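Local coordinates for uncharacterized protein TP-0789 domain-containing protein (PDB 3BUU), which is of unknown function but belongs to the LolA superfamily, whose periplasmic members carry lipoproteins, and so may bind a lipid or lipoprotein, at residues I32-A35 / A40-L43; Y44-L49 / Q95-Q100; R67-L72 / V80-V85; K74-W79 / D139-Y144; E162-S165 / R169-K172. One frame throughout, in Å; residues are numbered along the deposited sequence.

The five contacts involve strands of a strongly curved antiparallel beta structure, as in LolA-like folds, and the corner and loop that pack on it; no ligand or active site is identified. Interactions 1 and 2 share strand 39-51, centres 11 Å apart, and join where Ile32 CD1 packs on Tyr46 CE2 at 3.6 Å. Interaction 3 is nested in the loop closed by interaction 2 and meets it through Ile71 and Leu97. Interactions 3 and 4 share strand 77-81, Trp79 N lying 2.8 Å from Leu72 O. Interactions 3 and 5 lie farthest apart, at 28 Å between centres. Lys172 NZ of interaction 5 lies 2.8 Å from Gln100 O of interaction 2 and reaches Tyr144 of interaction 4.

Interaction 1 of 5, residues I32-A35 / A40-L43; sequences IRTA and AEDL
The beta hairpin of strands 26-36 and 39-51 brings Ala35 opposite Ala40 as an antiparallel non-hydrogen-bonded pair near its turn, their CB methyls 4.1 Å apart. One step further in, Glu41 N donates to Thr34 O over 2.9 Å in a nearly straight bond (164°), and the CG of Glu41 lies alongside Thr34 CB at 3.7 Å. Beyond this point the two chains part, and a water takes the place of direct backbone pairing: it accepts from Thr34 N and donates to both Ile32 O and Asp42 O, the last at 2.6 Å. Three backbone polar groups are thus satisfied by one molecule. Leu43 has its CG swung opposite its own amide nitrogen (chi1 159°), which lays CD1 against the extended chain of Arg33. In the conformer described, that methyl is 3.6 Å from Arg33 CG and sits over the centre of one guanidinium face. Thr34 OG1 turns to Ser203 for its hydrogen bond. Backbone bonds from Arg33 and Ala35 tie the hairpin to strand 202-212, while the buried Ile32 packs on Tyr46 of strand 39-51 and on Leu97 and Thr98 of strand 96-98.

Interaction 2 of 5, residues Y44-L49 / Q95-Q100; sequences YRYQVL and QRLTGQ
Tyr44 and Tyr46, two residues apart on strand 39-51, meet Leu97 and Thr98, which both face one residue of strand 101-102 as a classic beta bulge where the segment 95-100 turns a corner. The contact is made by side chains, the backbones staying well apart: even the nearest CA atoms, of Tyr44 and Thr98, are 7.9 Å from each other. Its aromatic component is a CH-pi contact in which Thr98 CB stands 4.1 Å from the centroid of the Tyr44 ring and only 8° off the ring normal. Thr98 OG1 lies over the centre of the same face, because chi1 of -177° turns the hydroxyl away from the amide nitrogen. The apolar packing belongs to Tyr46, whose ring arrives from the direction opposite to Leu97; Tyr46 CZ is 3.7 Å from Leu97 CD2. Within the corner Arg96 NH2 makes a weak bond to Gly99 O, while Gln100 N bonds to Ser203 OG of strand 202-212. Helix 103-107 packs against both the corner and strand 39-51 through Ile106, which touches Leu97 and Val48. The phenol oxygen of Tyr46 touches both bulge residues, 3.5 Å from Leu97 CG and 3.6 Å from Thr98 CG2.

Interaction 3 of 5, residues R67-L72 / V80-V85; sequences RGQAIL and VFMPSV
The Phe81 ring is met at its edge by the neighbouring strand: Ala70 O lies in the ring plane, 3.4 Å from Phe81 CD2, and Leu72 CB approaches Phe81 CE2 near the same plane at 3.9 Å. The other flat group is the amide of Gln69, across which Met82, present as selenomethionine, lays its end. In the conformer described its selenium lies over the amide carbon, 3.6 Å from Gln69 CD, and Met82 CE is 3.6 Å from Gln69 NE2. Bends at chi2 and chi3 fold Met82 back to this position, although its CB points away. With an alanine in place of Gln69 this platform is gone, and the end of Met82 would probably be left without its partner and free to turn. Between the two groups runs the backbone pairing of Ala70 with Phe81, where Phe81 N donates to Ala70 O at 2.9 Å (168°) and the return bond from Ala70 N to Phe81 O is weak at 3.5 Å. Ile71 and Val80 follow as a non-hydrogen-bonded pair. The hairpin of strands 70-74 and 77-81 thus lies between strand 55-62, paired with the first, and strand 89-91, paired with the second, while Leu72 and Phe81 both pack on Leu225.

Interaction 4 of 5, residues K74-W79 / D139-Y144; sequences KGRDLW and DRSVTY
Arg76 starts with its CG beside its own amide nitrogen (chi1 -58°) and then bends at chi2, which carries it from the type II' turn of residues 74-77 across to Ser141 and Val142 in the type I turn of residues 139-142. The first of these turns closes the hairpin of strands 70-74 and 77-81; the second includes an Asx turn. Asp139, whose chi1 of 57° folds the carboxylate back over its turn, accepts at OD1 from Ser141 N at 3.1 Å and from Ser141 OG at 3.0 Å. Both donors come from one face of the carboxylate, which fixes its rotation. The CD-NE-CZ end of Arg76 runs alongside Val142 CG1, and Arg76 CD lies close to Ser141 OG; Arg76 has two conformers, so the tightness of these approaches is doubtful. Its NH2 is 4.0 Å from Asp139 OD2, but the oxygen lies well out of the guanidinium plane and the two planes stand 83° apart, so any attraction is probably one of charge alone. The salt bridge of Arg76 is made instead by NH1 with Asp114, while Arg108 brings a like charge close to NE. A water can link the two turns, though perhaps not by both bonds at once: it lies 2.8 Å from both Arg76 O and Ser141 O.

Interaction 5 of 5, residues E162-S165 / R169-K172; sequences EFYS and RLLK
Phe163 O is held by two successive amides of the facing strand: Leu171 N donates over 2.8 Å in a nearly straight bond (169°), and Lys172 N adds a weak bond at 3.5 Å. This sharing is the mark of a classic beta bulge, in which Leu171 and Lys172 together face Phe163. Bonding continues on both sides of it. Phe163 N donates to Lys172 O at 2.9 Å; toward the turn, Ser165 N donates to Arg169 O at 2.8 Å, and the side-chain Ser165 OG accepts from Arg169 N at 3.0 Å while also bonding Ser167. The Tyr164 ring is fixed at its far end, where OH donates to Glu162 OE1 over 2.7 Å from 42° above the carboxylate plane. Leu170 CD1 lies over one face of that ring, a CH-pi contact of 4.1 Å to the Tyr164 centroid. With an alanine in place of Tyr164, the Leu170 methyl would probably lose the surface it rests on, and Glu162 OE1 the donor that holds it. On the other face of the sheet, Lys172 CG sits between the backbone N and the carbonyl carbon (chi1 65°) and the chain then runs extended, so that CE passes over the Phe163 ring, offset toward the rim. Its ammonium group goes on to Gln100 O, Tyr144 OH and a salt bridge with Asp105. The whole is a tight beta hairpin of strands 158-164 and 170-182 with a classic bulge beside its turn, within the curved antiparallel structure expected of a LolA-like fold.

Interaction 1 of 5, residues I32-A35 / A40-L43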
# COMPACT_ATOMS: atom_id res chain seq x y z
N ILE A 32 -7.27 -6.44 7.24
CA ILE A 32 -8.08 -5.57 6.41
C ILE A 32 -9.54 -5.94 6.67
O ILE A 32 -9.96 -7.07 6.41
CB ILE A 32 -7.78 -5.69 4.93
CG1 ILE A 32 -6.28 -5.51 4.70
CG2 ILE A 32 -8.63 -4.71 4.14
CD1 ILE A 32 -5.86 -5.55 3.19
N ARG A 33 -10.30 -4.97 7.17
CA ARG A 33 -11.73 -5.14 7.46
C ARG A 33 -12.48 -4.21 6.52
O ARG A 33 -12.36 -2.99 6.63
CB ARG A 33 -12.01 -4.76 8.92
CG ARG A 33 -11.34 -5.67 9.95
CD ARG A 33 -11.64 -5.33 11.43
NE ARG A 33 -11.21 -6.37 12.36
CZ ARG A 33 -9.94 -6.55 12.75
NH1 ARG A 33 -8.96 -5.75 12.30
NH2 ARG A 33 -9.66 -7.54 13.60
N THR A 34 -13.29 -4.77 5.64
CA THR A 34 -14.06 -3.99 4.69
C THR A 34 -15.54 -4.13 4.99
O THR A 34 -16.00 -5.26 5.21
CB THR A 34 -13.81 -4.44 3.26
OG1 THR A 34 -12.42 -4.29 2.94
CG2 THR A 34 -14.61 -3.68 2.26
N ALA A 35 -16.25 -3.02 5.01
CA ALA A 35 -17.69 -3.07 5.17
C ALA A 35 -18.32 -1.97 4.39
O ALA A 35 -17.72 -0.91 4.18
CB ALA A 35 -18.04 -2.92 6.64
N ALA A 40 -20.92 -6.59 4.67
CA ALA A 40 -19.57 -6.61 5.18
C ALA A 40 -18.83 -7.79 4.60
O ALA A 40 -19.38 -8.86 4.31
CB ALA A 40 -19.57 -6.68 6.71
N GLU A 41 -17.53 -7.62 4.45
CA GLU A 41 -16.65 -8.70 4.04
C GLU A 41 -16.16 -9.44 5.28
O GLU A 41 -16.08 -8.84 6.36
CB GLU A 41 -15.46 -8.13 3.24
CG GLU A 41 -15.84 -7.25 2.02
CD GLU A 41 -16.65 -7.97 0.96
OE1 GLU A 41 -16.40 -9.18 0.76
OE2 GLU A 41 -17.54 -7.34 0.34
N ASP A 42 -15.81 -10.72 5.13
CA ASP A 42 -15.04 -11.42 6.14
C ASP A 42 -13.72 -10.68 6.37
O ASP A 42 -13.23 -9.95 5.51
CB ASP A 42 -14.69 -12.82 5.63
CG ASP A 42 -15.91 -13.69 5.40
OD1 ASP A 42 -16.94 -13.51 6.09
OD2 ASP A 42 -15.80 -14.57 4.53
N LEU A 43 -13.10 -10.84 7.53
CA LEU A 43 -11.81 -10.16 7.77
C LEU A 43 -10.74 -10.84 6.89
O LEU A 43 -10.80 -12.05 6.72
CB LEU A 43 -11.47 -10.32 9.26
CG LEU A 43 -10.02 -10.17 9.73
CD1 LEU A 43 -9.55 -8.75 9.69
CD2 LEU A 43 -9.85 -10.69 11.14
O HOH W 1 -12.44 -7.50 5.02

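Interaction 2 of 5, residues Y44-L49 / Q95-Q100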
# COMPACT_ATOMS: atom_id res chain seq x y z
N TYR A 44 -9.81 -10.08 6.31
CA TYR A 44 -8.67 -10.63 5.62
C TYR A 44 -7.43 -10.31 6.43
O TYR A 44 -7.32 -9.23 7.04
CB TYR A 44 -8.54 -10.00 4.22
CG TYR A 44 -9.47 -10.60 3.17
CD1 TYR A 44 -8.94 -11.33 2.14
CD2 TYR A 44 -10.87 -10.51 3.26
CE1 TYR A 44 -9.74 -11.91 1.16
CE2 TYR A 44 -11.69 -11.10 2.30
CZ TYR A 44 -11.11 -11.80 1.26
OH TYR A 44 -11.92 -12.42 0.32
N ARG A 45 -6.48 -11.24 6.47
CA ARG A 45 -5.20 -10.97 7.12
C ARG A 45 -4.08 -11.46 6.25
O ARG A 45 -4.23 -12.50 5.56
CB ARG A 45 -5.13 -11.66 8.49
CG ARG A 45 -6.10 -11.18 9.54
CD ARG A 45 -5.66 -11.75 10.89
NE ARG A 45 -6.68 -11.63 11.92
CZ ARG A 45 -6.72 -10.64 12.80
NH1 ARG A 45 -5.81 -9.67 12.75
NH2 ARG A 45 -7.68 -10.59 13.71
N TYR A 46 -2.96 -10.73 6.29
CA TYR A 46 -1.81 -11.01 5.46
C TYR A 46 -0.54 -10.87 6.26
O TYR A 46 -0.46 -10.05 7.18
CB TYR A 46 -1.70 -9.98 4.32
CG TYR A 46 -2.93 -9.95 3.43
CD1 TYR A 46 -3.00 -10.72 2.29
CD2 TYR A 46 -4.03 -9.14 3.75
CE1 TYR A 46 -4.13 -10.69 1.49
CE2 TYR A 46 -5.14 -9.11 2.93
CZ TYR A 46 -5.18 -9.88 1.82
OH TYR A 46 -6.30 -9.86 1.03
N GLN A 47 0.48 -11.62 5.88
CA GLN A 47 1.83 -11.36 6.31
C GLN A 47 2.58 -10.83 5.11
O GLN A 47 2.53 -11.44 4.03
CB GLN A 47 2.52 -12.63 6.81
CG GLN A 47 3.98 -12.30 7.25
CD GLN A 47 4.89 -13.49 7.42
OE1 GLN A 47 5.47 -13.98 6.45
NE2 GLN A 47 5.07 -13.92 8.65
N VAL A 48 3.30 -9.73 5.29
CA VAL A 48 4.03 -9.07 4.20
C VAL A 48 5.52 -9.10 4.50
O VAL A 48 5.94 -8.70 5.60
CB VAL A 48 3.55 -7.63 4.04
CG1 VAL A 48 4.31 -6.96 2.91
CG2 VAL A 48 2.06 -7.62 3.75
N LEU A 49 6.31 -9.56 3.52
CA LEU A 49 7.78 -9.46 3.55
C LEU A 49 8.09 -8.39 2.50
O LEU A 49 7.91 -8.61 1.32
CB LEU A 49 8.38 -10.81 3.16
CG LEU A 49 8.00 -11.97 4.07
CD1 LEU A 49 8.65 -13.26 3.57
CD2 LEU A 49 8.39 -11.69 5.51
N GLN A 95 -4.66 -4.09 -9.90
CA GLN A 95 -5.81 -4.91 -9.67
C GLN A 95 -6.18 -5.01 -8.20
O GLN A 95 -5.42 -4.65 -7.31
CB GLN A 95 -5.61 -6.24 -10.34
CG GLN A 95 -5.98 -6.11 -11.82
CD GLN A 95 -5.82 -7.37 -12.57
OE1 GLN A 95 -4.78 -8.04 -12.48
NE2 GLN A 95 -6.87 -7.72 -13.33
N ARG A 96 -7.39 -5.50 -7.97
CA ARG A 96 -7.98 -5.48 -6.64
C ARG A 96 -7.49 -6.63 -5.81
O ARG A 96 -7.47 -7.80 -6.26
CB ARG A 96 -9.50 -5.51 -6.75
CG ARG A 96 -10.02 -4.44 -7.72
CD ARG A 96 -11.54 -4.36 -7.82
NE ARG A 96 -12.11 -3.67 -6.69
CZ ARG A 96 -12.24 -2.35 -6.61
NH1 ARG A 96 -11.85 -1.53 -7.60
NH2 ARG A 96 -12.77 -1.84 -5.54
N LEU A 97 -7.07 -6.33 -4.58
CA LEU A 97 -6.74 -7.33 -3.58
C LEU A 97 -8.04 -7.74 -2.88
O LEU A 97 -8.53 -8.85 -3.07
CB LEU A 97 -5.68 -6.77 -2.61
CG LEU A 97 -5.25 -7.74 -1.53
CD1 LEU A 97 -4.33 -8.83 -2.07
CD2 LEU A 97 -4.61 -6.97 -0.43
N THR A 98 -8.58 -6.84 -2.07
CA THR A 98 -9.84 -7.05 -1.38
C THR A 98 -10.42 -5.67 -1.08
O THR A 98 -9.66 -4.73 -0.83
CB THR A 98 -9.65 -7.90 -0.12
OG1 THR A 98 -10.91 -8.14 0.45
CG2 THR A 98 -8.78 -7.22 0.90
N GLY A 99 -11.74 -5.55 -1.10
CA GLY A 99 -12.35 -4.29 -0.74
C GLY A 99 -11.80 -3.15 -1.57
O GLY A 99 -11.74 -3.26 -2.78
N GLN A 100 -11.42 -2.08 -0.89
CA GLN A 100 -10.90 -0.89 -1.53
C GLN A 100 -9.39 -0.89 -1.64
O GLN A 100 -8.80 0.16 -1.86
CB GLN A 100 -11.38 0.35 -0.75
CG GLN A 100 -12.86 0.53 -0.86
CD GLN A 100 -13.27 0.76 -2.29
OE1 GLN A 100 -12.81 1.70 -2.91
NE2 GLN A 100 -14.17 -0.08 -2.82

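Interaction 3 of 5, residues R67-L72 / V80-V85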
# COMPACT_ATOMS: atom_id res chain seq x y z
N ARG A 67 -6.67 -18.84 2.41
CA ARG A 67 -5.40 -19.12 3.09
C ARG A 67 -4.47 -19.93 2.22
O ARG A 67 -4.89 -20.91 1.60
CB ARG A 67 -5.65 -19.84 4.42
CG ARG A 67 -4.40 -20.01 5.28
CD ARG A 67 -4.75 -20.76 6.56
NE ARG A 67 -5.70 -19.98 7.35
CZ ARG A 67 -6.61 -20.48 8.18
NH1 ARG A 67 -6.74 -21.79 8.35
NH2 ARG A 67 -7.41 -19.64 8.83
N GLY A 68 -3.22 -19.50 2.13
CA GLY A 68 -2.30 -20.24 1.28
C GLY A 68 -2.05 -19.57 -0.07
O GLY A 68 -1.05 -19.87 -0.74
N GLN A 69 -2.95 -18.68 -0.50
CA GLN A 69 -2.63 -17.90 -1.69
C GLN A 69 -1.44 -17.01 -1.35
O GLN A 69 -1.22 -16.61 -0.19
CB GLN A 69 -3.80 -17.04 -2.16
CG GLN A 69 -5.01 -17.81 -2.71
CD GLN A 69 -6.24 -16.93 -2.80
OE1 GLN A 69 -6.15 -15.70 -2.69
NE2 GLN A 69 -7.39 -17.54 -3.00
N ALA A 70 -0.66 -16.70 -2.36
CA ALA A 70 0.48 -15.84 -2.13
C ALA A 70 0.73 -14.99 -3.33
O ALA A 70 0.37 -15.36 -4.48
CB ALA A 70 1.71 -16.66 -1.77
N ILE A 71 1.35 -13.84 -3.09
CA ILE A 71 1.70 -12.96 -4.18
C ILE A 71 3.19 -12.64 -4.07
O ILE A 71 3.66 -12.10 -3.02
CB ILE A 71 0.86 -11.69 -4.17
CG1 ILE A 71 -0.65 -12.00 -4.12
CG2 ILE A 71 1.22 -10.84 -5.37
CD1 ILE A 71 -1.49 -10.83 -3.58
N LEU A 72 3.92 -12.91 -5.16
CA LEU A 72 5.34 -12.63 -5.27
C LEU A 72 5.49 -11.44 -6.22
O LEU A 72 5.00 -11.47 -7.35
CB LEU A 72 6.03 -13.84 -5.86
CG LEU A 72 7.49 -13.64 -6.29
CD1 LEU A 72 8.38 -13.29 -5.13
CD2 LEU A 72 7.99 -14.92 -6.96
N VAL A 80 0.88 -14.75 -8.80
CA VAL A 80 -0.10 -15.10 -7.80
C VAL A 80 -0.30 -16.63 -7.78
O VAL A 80 -0.46 -17.27 -8.83
CB VAL A 80 -1.41 -14.37 -8.08
CG1 VAL A 80 -2.42 -14.69 -6.97
CG2 VAL A 80 -1.15 -12.87 -8.20
N PHE A 81 -0.19 -17.21 -6.61
CA PHE A 81 -0.22 -18.66 -6.43
C PHE A 81 -1.65 -19.02 -5.97
O PHE A 81 -2.09 -18.47 -4.96
CB PHE A 81 0.87 -19.02 -5.41
CG PHE A 81 2.26 -18.69 -5.90
CD1 PHE A 81 3.06 -19.67 -6.42
CD2 PHE A 81 2.71 -17.36 -5.95
CE1 PHE A 81 4.32 -19.37 -6.91
CE2 PHE A 81 3.95 -17.04 -6.46
CZ PHE A 81 4.77 -18.04 -6.95
N MSE A 82 -2.35 -19.89 -6.73
CA MSE A 82 -3.81 -20.22 -6.57
C MSE A 82 -3.98 -21.74 -6.59
O MSE A 82 -3.29 -22.41 -7.34
CB MSE A 82 -4.64 -19.68 -7.75
CG MSE A 82 -4.72 -18.17 -7.87
SE MSE A 82 -5.55 -17.25 -6.35
CE MSE A 82 -7.46 -17.63 -6.58
N PRO A 83 -4.98 -22.29 -5.85
CA PRO A 83 -5.14 -23.76 -5.76
C PRO A 83 -5.58 -24.44 -7.08
O PRO A 83 -5.43 -25.67 -7.21
CB PRO A 83 -6.18 -23.91 -4.64
CG PRO A 83 -6.94 -22.71 -4.67
CD PRO A 83 -5.96 -21.62 -4.98
N SER A 84 -6.12 -23.69 -8.04
CA SER A 84 -6.62 -24.31 -9.25
C SER A 84 -5.55 -24.46 -10.33
O SER A 84 -5.83 -25.01 -11.43
CB SER A 84 -7.79 -23.50 -9.82
OG SER A 84 -7.38 -22.15 -10.06
N VAL A 85 -4.33 -24.02 -10.03
CA VAL A 85 -3.24 -24.09 -11.01
C VAL A 85 -1.95 -24.52 -10.35
O VAL A 85 -1.66 -24.10 -9.23
CB VAL A 85 -3.03 -22.71 -11.75
CG1 VAL A 85 -4.05 -22.52 -12.84
CG2 VAL A 85 -3.11 -21.54 -10.78

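Interaction 4 of 5, residues K74-W79 / D139-Y144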
# COMPACT_ATOMS: atom_id res chain seq x y z
N LYS A 74 8.22 -9.07 -8.19
CA LYS A 74 9.58 -8.83 -8.67
C LYS A 74 9.49 -7.59 -9.58
O LYS A 74 8.84 -7.63 -10.66
CB LYS A 74 10.10 -10.07 -9.45
CG LYS A 74 10.11 -11.43 -8.63
CD LYS A 74 10.63 -12.65 -9.44
CE LYS A 74 9.48 -13.51 -9.89
NZ LYS A 74 9.89 -14.66 -10.77
N GLY A 75 10.13 -6.49 -9.20
CA GLY A 75 9.89 -5.26 -9.92
C GLY A 75 8.43 -4.88 -9.88
O GLY A 75 7.85 -4.89 -8.81
N ARG A 76 7.82 -4.58 -11.03
CA ARG A 76 6.39 -4.27 -11.12
C ARG A 76 5.50 -5.44 -11.44
O ARG A 76 4.28 -5.28 -11.56
CB ARG A 76 6.18 -3.23 -12.19
CG ARG A 76 6.96 -2.02 -11.88
CD ARG A 76 6.23 -0.77 -12.23
NE ARG A 76 6.80 0.29 -11.41
CZ ARG A 76 7.94 0.90 -11.68
NH1 ARG A 76 8.41 1.81 -10.85
NH2 ARG A 76 8.64 0.57 -12.77
N ASP A 77 6.11 -6.61 -11.57
CA ASP A 77 5.34 -7.80 -11.94
C ASP A 77 4.97 -8.63 -10.72
O ASP A 77 5.79 -8.78 -9.81
CB ASP A 77 6.16 -8.63 -12.91
CG ASP A 77 6.37 -7.94 -14.25
OD1 ASP A 77 5.39 -7.60 -14.92
OD2 ASP A 77 7.53 -7.69 -14.59
N LEU A 78 3.74 -9.16 -10.73
CA LEU A 78 3.24 -10.01 -9.67
C LEU A 78 2.92 -11.38 -10.19
O LEU A 78 2.31 -11.53 -11.23
CB LEU A 78 1.94 -9.49 -9.07
CG LEU A 78 1.94 -8.06 -8.60
CD1 LEU A 78 0.56 -7.71 -8.05
CD2 LEU A 78 2.97 -7.89 -7.54
N TRP A 79 3.30 -12.38 -9.41
CA TRP A 79 2.93 -13.79 -9.63
C TRP A 79 2.02 -14.16 -8.48
O TRP A 79 2.37 -13.94 -7.30
CB TRP A 79 4.16 -14.73 -9.62
CG TRP A 79 5.02 -14.76 -10.91
CD1 TRP A 79 6.35 -14.45 -11.02
CD2 TRP A 79 4.61 -15.18 -12.22
NE1 TRP A 79 6.77 -14.61 -12.32
CE2 TRP A 79 5.73 -15.08 -13.07
CE3 TRP A 79 3.40 -15.63 -12.76
CZ2 TRP A 79 5.66 -15.37 -14.43
CZ3 TRP A 79 3.35 -15.95 -14.12
CH2 TRP A 79 4.47 -15.82 -14.93
N ASP A 139 4.60 4.96 -15.29
CA ASP A 139 4.05 4.19 -16.44
C ASP A 139 2.80 3.40 -16.04
O ASP A 139 2.37 3.45 -14.88
CB ASP A 139 5.12 3.29 -17.07
CG ASP A 139 5.70 2.33 -16.07
OD1 ASP A 139 4.91 1.79 -15.30
OD2 ASP A 139 6.94 2.10 -16.07
N ARG A 140 2.21 2.68 -16.99
CA ARG A 140 0.92 2.04 -16.79
C ARG A 140 0.98 0.78 -15.94
O ARG A 140 -0.07 0.22 -15.57
CB ARG A 140 0.31 1.74 -18.16
CG ARG A 140 0.02 3.00 -18.97
CD ARG A 140 -0.31 2.64 -20.42
NE ARG A 140 0.73 1.77 -20.99
CZ ARG A 140 0.55 0.90 -21.98
NH1 ARG A 140 -0.65 0.75 -22.54
NH2 ARG A 140 1.57 0.17 -22.41
N SER A 141 2.17 0.36 -15.54
CA SER A 141 2.26 -0.79 -14.64
C SER A 141 2.36 -0.45 -13.17
O SER A 141 2.36 -1.39 -12.38
CB SER A 141 3.39 -1.74 -14.98
OG SER A 141 4.65 -1.12 -14.81
N VAL A 142 2.45 0.83 -12.82
CA VAL A 142 2.43 1.18 -11.41
C VAL A 142 0.98 1.12 -10.93
O VAL A 142 0.03 0.84 -11.71
CB VAL A 142 3.17 2.52 -11.04
CG1 VAL A 142 4.61 2.48 -11.48
CG2 VAL A 142 2.41 3.72 -11.59
N THR A 143 0.77 1.28 -9.64
CA THR A 143 -0.54 1.01 -9.09
C THR A 143 -1.60 1.99 -9.59
O THR A 143 -2.74 1.58 -9.84
CB THR A 143 -0.48 0.92 -7.56
OG1 THR A 143 0.60 0.06 -7.17
CG2 THR A 143 -1.77 0.38 -6.94
N TYR A 144 -1.24 3.28 -9.68
CA TYR A 144 -2.15 4.34 -10.11
C TYR A 144 -1.54 5.23 -11.11
O TYR A 144 -0.31 5.43 -11.09
CB TYR A 144 -2.59 5.24 -8.91
CG TYR A 144 -3.11 4.44 -7.78
CD1 TYR A 144 -4.41 3.96 -7.79
CD2 TYR A 144 -2.27 4.11 -6.70
CE1 TYR A 144 -4.89 3.16 -6.74
CE2 TYR A 144 -2.74 3.32 -5.64
CZ TYR A 144 -4.05 2.85 -5.69
OH TYR A 144 -4.56 2.05 -4.69
O HOH W 2 1.80 -4.14 -12.29

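Interaction 5 of 5, residues E162-S165 / R169-K172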
# COMPACT_ATOMS: atom_id res chain seq x y z
N GLU A 162 -5.77 11.04 -2.41
CA GLU A 162 -6.85 10.82 -3.41
C GLU A 162 -6.26 10.06 -4.57
O GLU A 162 -5.18 10.43 -5.07
CB GLU A 162 -7.41 12.18 -3.87
CG GLU A 162 -8.19 12.95 -2.83
CD GLU A 162 -8.69 14.28 -3.33
OE1 GLU A 162 -8.28 14.71 -4.40
OE2 GLU A 162 -9.47 14.92 -2.60
N PHE A 163 -6.95 9.00 -5.01
CA PHE A 163 -6.42 8.10 -6.04
C PHE A 163 -7.30 8.25 -7.27
O PHE A 163 -8.53 8.19 -7.15
CB PHE A 163 -6.47 6.65 -5.53
CG PHE A 163 -5.64 6.44 -4.32
CD1 PHE A 163 -4.32 6.02 -4.47
CD2 PHE A 163 -6.15 6.72 -3.05
CE1 PHE A 163 -3.51 5.85 -3.35
CE2 PHE A 163 -5.35 6.55 -1.92
CZ PHE A 163 -4.04 6.11 -2.07
N TYR A 164 -6.66 8.43 -8.43
CA TYR A 164 -7.37 8.73 -9.67
C TYR A 164 -7.16 7.65 -10.69
O TYR A 164 -6.12 6.93 -10.69
CB TYR A 164 -6.85 10.07 -10.22
CG TYR A 164 -7.33 11.21 -9.37
CD1 TYR A 164 -8.50 11.92 -9.70
CD2 TYR A 164 -6.64 11.58 -8.22
CE1 TYR A 164 -8.97 12.96 -8.91
CE2 TYR A 164 -7.11 12.62 -7.39
CZ TYR A 164 -8.28 13.31 -7.75
OH TYR A 164 -8.84 14.32 -7.01
N SER A 165 -8.15 7.53 -11.57
CA SER A 165 -8.12 6.54 -12.64
C SER A 165 -7.20 6.93 -13.75
O SER A 165 -6.70 8.06 -13.78
CB SER A 165 -9.50 6.41 -13.20
OG SER A 165 -9.81 7.49 -14.07
N ARG A 169 -10.52 10.27 -13.19
CA ARG A 169 -11.70 10.20 -12.29
C ARG A 169 -11.23 9.83 -10.90
O ARG A 169 -10.42 8.92 -10.76
CB ARG A 169 -12.71 9.11 -12.75
CG ARG A 169 -13.79 9.55 -13.75
CD ARG A 169 -13.17 10.09 -15.02
NE ARG A 169 -14.14 10.33 -16.08
CZ ARG A 169 -13.82 10.60 -17.35
NH1 ARG A 169 -12.55 10.65 -17.74
NH2 ARG A 169 -14.76 10.82 -18.23
N LEU A 170 -11.77 10.47 -9.87
CA LEU A 170 -11.49 10.07 -8.50
C LEU A 170 -12.05 8.69 -8.25
O LEU A 170 -13.25 8.46 -8.47
CB LEU A 170 -12.09 11.09 -7.53
CG LEU A 170 -11.86 10.85 -6.04
CD1 LEU A 170 -10.41 10.99 -5.64
CD2 LEU A 170 -12.67 11.79 -5.20
N LEU A 171 -11.22 7.79 -7.74
CA LEU A 171 -11.65 6.43 -7.45
C LEU A 171 -11.84 6.15 -5.97
O LEU A 171 -12.78 5.46 -5.60
CB LEU A 171 -10.66 5.46 -8.01
CG LEU A 171 -10.57 5.47 -9.53
CD1 LEU A 171 -9.54 4.43 -9.99
CD2 LEU A 171 -11.93 5.23 -10.19
N LYS A 172 -10.94 6.67 -5.14
CA LYS A 172 -11.01 6.37 -3.72
C LYS A 172 -10.12 7.36 -3.01
O LYS A 172 -9.33 8.07 -3.62
CB LYS A 172 -10.62 4.91 -3.41
CG LYS A 172 -9.19 4.58 -3.70
CD LYS A 172 -8.84 3.11 -3.51
CE LYS A 172 -7.33 2.85 -3.60
NZ LYS A 172 -7.06 1.40 -3.60